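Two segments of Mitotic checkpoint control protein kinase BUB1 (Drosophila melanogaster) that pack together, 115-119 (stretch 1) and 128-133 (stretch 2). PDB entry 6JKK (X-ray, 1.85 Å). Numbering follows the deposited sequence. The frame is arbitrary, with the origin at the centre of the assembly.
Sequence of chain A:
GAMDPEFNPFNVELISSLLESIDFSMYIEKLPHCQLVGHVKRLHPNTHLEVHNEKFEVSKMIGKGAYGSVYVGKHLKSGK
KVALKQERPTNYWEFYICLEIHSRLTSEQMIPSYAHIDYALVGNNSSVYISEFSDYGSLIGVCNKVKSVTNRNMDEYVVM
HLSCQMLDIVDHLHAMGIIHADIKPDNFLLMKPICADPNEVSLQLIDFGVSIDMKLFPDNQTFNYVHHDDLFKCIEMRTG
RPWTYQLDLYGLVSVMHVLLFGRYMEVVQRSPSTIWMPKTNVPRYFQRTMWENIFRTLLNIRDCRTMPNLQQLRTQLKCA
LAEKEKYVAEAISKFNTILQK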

ATOM      1  N   ALA A 115       3.282   7.460   0.226  1.00 15.28           N
ATOM      2  CA  ALA A 115       3.746   8.117  -0.993  1.00 11.56           C
ATOM      3  C   ALA A 115       3.333   9.581  -0.982  1.00 12.64           C
ATOM      4  O   ALA A 115       2.240   9.909  -0.531  1.00 11.80           O
ATOM      5  CB  ALA A 115       3.177   7.425  -2.219  1.00 11.58           C
ATOM      6  N   HIS A 116       4.220  10.448  -1.464  1.00 13.10           N
ATOM      7  CA  HIS A 116       3.943  11.880  -1.553  1.00 14.44           C
ATOM      8  C   HIS A 116       4.046  12.274  -3.019  1.00 17.54           C
ATOM      9  O   HIS A 116       5.029  11.932  -3.690  1.00 13.28           O
ATOM     10  CB  HIS A 116       4.951  12.664  -0.698  1.00 15.94           C
ATOM     11  CG  HIS A 116       4.811  14.155  -0.796  1.00 20.67           C
ATOM     12  ND1 HIS A 116       5.521  14.908  -1.708  1.00 15.45           N
ATOM     13  CD2 HIS A 116       4.067  15.035  -0.080  1.00 25.31           C
ATOM     14  CE1 HIS A 116       5.209  16.187  -1.558  1.00 19.62           C
ATOM     15  NE2 HIS A 116       4.329  16.289  -0.578  1.00 21.87           N
ATOM     16  N   ILE A 117       3.020  12.946  -3.534  1.00 12.84           N
ATOM     17  CA  ILE A 117       3.082  13.444  -4.908  1.00 12.87           C
ATOM     18  C   ILE A 117       3.848  14.761  -4.885  1.00  9.25           C
ATOM     19  O   ILE A 117       3.344  15.790  -4.405  1.00 14.72           O
ATOM     20  CB  ILE A 117       1.668  13.555  -5.546  1.00 15.24           C
ATOM     21  CG1 ILE A 117       1.057  12.162  -5.669  1.00 12.98           C
ATOM     22  CG2 ILE A 117       1.715  14.228  -6.940  1.00 11.00           C
ATOM     23  CD1 ILE A 117      -0.344  12.121  -6.260  1.00 13.96           C
ATOM     24  N   ASP A 118       5.096  14.709  -5.351  1.00 12.33           N
ATOM     25  CA  ASP A 118       5.958  15.883  -5.348  1.00 13.72           C
ATOM     26  C   ASP A 118       5.488  16.910  -6.370  1.00 17.84           C
ATOM     27  O   ASP A 118       5.545  18.120  -6.124  1.00 14.97           O
ATOM     28  CB  ASP A 118       7.405  15.496  -5.659  1.00 16.02           C
ATOM     29  CG  ASP A 118       8.044  14.656  -4.567  1.00 24.88           C
ATOM     30  OD1 ASP A 118       7.511  14.610  -3.438  1.00 23.52           O
ATOM     31  OD2 ASP A 118       9.102  14.054  -4.846  1.00 25.19           O
ATOM     32  N   TYR A 119       5.054  16.416  -7.527  1.00 13.63           N
ATOM     33  CA  TYR A 119       4.604  17.269  -8.620  1.00 17.20           C
ATOM     34  C   TYR A 119       3.485  16.591  -9.393  1.00 17.37           C
ATOM     35  O   TYR A 119       3.433  15.353  -9.487  1.00 15.32           O
ATOM     36  CB  TYR A 119       5.769  17.611  -9.561  1.00 15.43           C
ATOM     37  CG  TYR A 119       6.823  18.460  -8.893  1.00 25.57           C
ATOM     38  CD1 TYR A 119       7.973  17.887  -8.362  1.00 25.09           C
ATOM     39  CD2 TYR A 119       6.651  19.832  -8.765  1.00 26.79           C
ATOM     40  CE1 TYR A 119       8.929  18.663  -7.733  1.00 25.11           C
ATOM     41  CE2 TYR A 119       7.599  20.614  -8.143  1.00 30.67           C
ATOM     42  CZ  TYR A 119       8.736  20.026  -7.631  1.00 31.16           C
ATOM     43  OH  TYR A 119       9.679  20.815  -7.009  1.00 35.01           O
ATOM     44  N   VAL A 128       0.070  13.094 -14.919  1.00 15.91           N
ATOM     45  CA  VAL A 128       1.340  12.470 -14.570  1.00 17.53           C
ATOM     46  C   VAL A 128       1.660  12.894 -13.150  1.00 17.61           C
ATOM     47  O   VAL A 128       1.763  14.087 -12.870  1.00 17.21           O
ATOM     48  CB  VAL A 128       2.493  12.892 -15.504  1.00 18.61           C
ATOM     49  CG1 VAL A 128       3.818  12.399 -14.947  1.00 13.51           C
ATOM     50  CG2 VAL A 128       2.286  12.338 -16.920  1.00 19.94           C
ATOM     51  N   TYR A 129       1.777  11.917 -12.254  1.00 15.83           N
ATOM     52  CA  TYR A 129       2.138  12.176 -10.864  1.00 12.51           C
ATOM     53  C   TYR A 129       3.565  11.701 -10.593  1.00 15.50           C
ATOM     54  O   TYR A 129       3.941  10.571 -10.926  1.00 13.17           O
ATOM     55  CB  TYR A 129       1.143  11.492  -9.914  1.00 13.89           C
ATOM     56  CG  TYR A 129      -0.263  12.044 -10.044  1.00 14.45           C
ATOM     57  CD1 TYR A 129      -0.491  13.417 -10.036  1.00 15.07           C
ATOM     58  CD2 TYR A 129      -1.353  11.197 -10.199  1.00 14.16           C
ATOM     59  CE1 TYR A 129      -1.768  13.927 -10.164  1.00 19.46           C
ATOM     60  CE2 TYR A 129      -2.632  11.697 -10.334  1.00 15.70           C
ATOM     61  CZ  TYR A 129      -2.832  13.062 -10.319  1.00 20.93           C
ATOM     62  OH  TYR A 129      -4.109  13.559 -10.450  1.00 16.82           O
ATOM     63  N   ILE A 130       4.356  12.578  -9.987  1.00 17.09           N
ATOM     64  CA  ILE A 130       5.755  12.302  -9.709  1.00 10.18           C
ATOM     65  C   ILE A 130       5.960  12.078  -8.209  1.00 13.03           C
ATOM     66  O   ILE A 130       5.651  12.957  -7.395  1.00 13.68           O
ATOM     67  CB  ILE A 130       6.629  13.473 -10.187  1.00 14.37           C
ATOM     68  CG1 ILE A 130       6.462  13.645 -11.702  1.00 15.47           C
ATOM     69  CG2 ILE A 130       8.086  13.228  -9.829  1.00 14.64           C
ATOM     70  CD1 ILE A 130       7.181  14.852 -12.308  1.00 15.27           C
ATOM     71  N   SER A 131       6.473  10.902  -7.850  1.00 13.21           N
ATOM     72  CA  SER A 131       6.725  10.554  -6.445  1.00 10.97           C
ATOM     73  C   SER A 131       8.108   9.913  -6.290  1.00 17.71           C
ATOM     74  O   SER A 131       8.791   9.678  -7.276  1.00 15.33           O
ATOM     75  CB  SER A 131       5.639   9.610  -5.918  1.00 11.83           C
ATOM     76  OG  SER A 131       5.554   8.437  -6.715  1.00 16.05           O
ATOM     77  N   GLU A 132       8.522   9.617  -5.061  1.00 13.80           N
ATOM     78  CA  GLU A 132       9.874   9.086  -4.842  1.00 13.95           C
ATOM     79  C   GLU A 132      10.050   7.660  -5.366  1.00 15.87           C
ATOM     80  O   GLU A 132       9.177   6.810  -5.176  1.00 15.00           O
ATOM     81  CB  GLU A 132      10.249   9.142  -3.353  1.00 21.88           C
ATOM     82  CG  GLU A 132      11.692   8.726  -3.074  1.00 22.74           C
ATOM     83  CD  GLU A 132      12.066   8.801  -1.605  1.00 27.41           C
ATOM     84  OE1 GLU A 132      11.203   9.177  -0.787  1.00 26.43           O
ATOM     85  OE2 GLU A 132      13.226   8.475  -1.277  1.00 34.72           O
ATOM     86  N   PHE A 133      11.189   7.408  -6.013  1.00 14.51           N
ATOM     87  CA  PHE A 133      11.545   6.078  -6.497  1.00 18.13           C
ATOM     88  C   PHE A 133      12.380   5.354  -5.449  1.00 13.32           C
ATOM     89  O   PHE A 133      13.229   5.964  -4.796  1.00 22.23           O
ATOM     90  CB  PHE A 133      12.348   6.206  -7.789  1.00 19.29           C
ATOM     91  CG  PHE A 133      12.671   4.890  -8.446  1.00 25.16           C
ATOM     92  CD1 PHE A 133      13.931   4.323  -8.312  1.00 29.98           C
ATOM     93  CD2 PHE A 133      11.717   4.229  -9.210  1.00 25.48           C
ATOM     94  CE1 PHE A 133      14.236   3.118  -8.923  1.00 35.81           C
ATOM     95  CE2 PHE A 133      12.013   3.022  -9.826  1.00 34.69           C
ATOM     96  CZ  PHE A 133      13.274   2.466  -9.683  1.00 36.29           C
TER
HETATM   97  O   HOH W   1       6.701   9.296  -2.380  1.00 21.60           O
HETATM   98  O   HOH W   2       7.967  11.759  -2.959  1.00 23.68           O

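Residues 128-132 form a strand, and stretch 1 runs beside it in a broadly opposite sense, with end-to-end directions 133° apart. The two make one antiparallel bridge, the hydrogen-bonded pair Tyr-119 and Ile-130. Ile-130 N donates to Tyr-119 O at 3.0 Å, and the bond is nearly straight. Asp-118 N donates to Ile-130 O at 2.7 Å, with a more bent angle of 139°. Ile-130 thus uses both its backbone amide and its carbonyl.

Beyond the bridge, direct backbone hydrogen bonding gives way to looser contacts. His-116 O lies 3.5 Å from Ser-131 CA, a CA-H...O contact. Water 1 links the two stretches by accepting from His-116 N (2.9 Å to the water O) and Glu-132 N (3.3 Å to the water O).

The side chains add apolar packing. Ile-117 extends its CD1 over one face of the Tyr-129 ring, 4.1 Å from the centroid, in a CH-pi contact. Tyr-119 and Ile-130 point to the same face of the sheet, where Tyr-119 CB meets Ile-130 CD1 at 4.1 Å. The Tyr-119 ring itself leads away.

Within stretch 1, His-116 ND1 donates to Asp-118 OD1 at 2.7 Å. This ties together two side chains that flank Ile-117 in sequence.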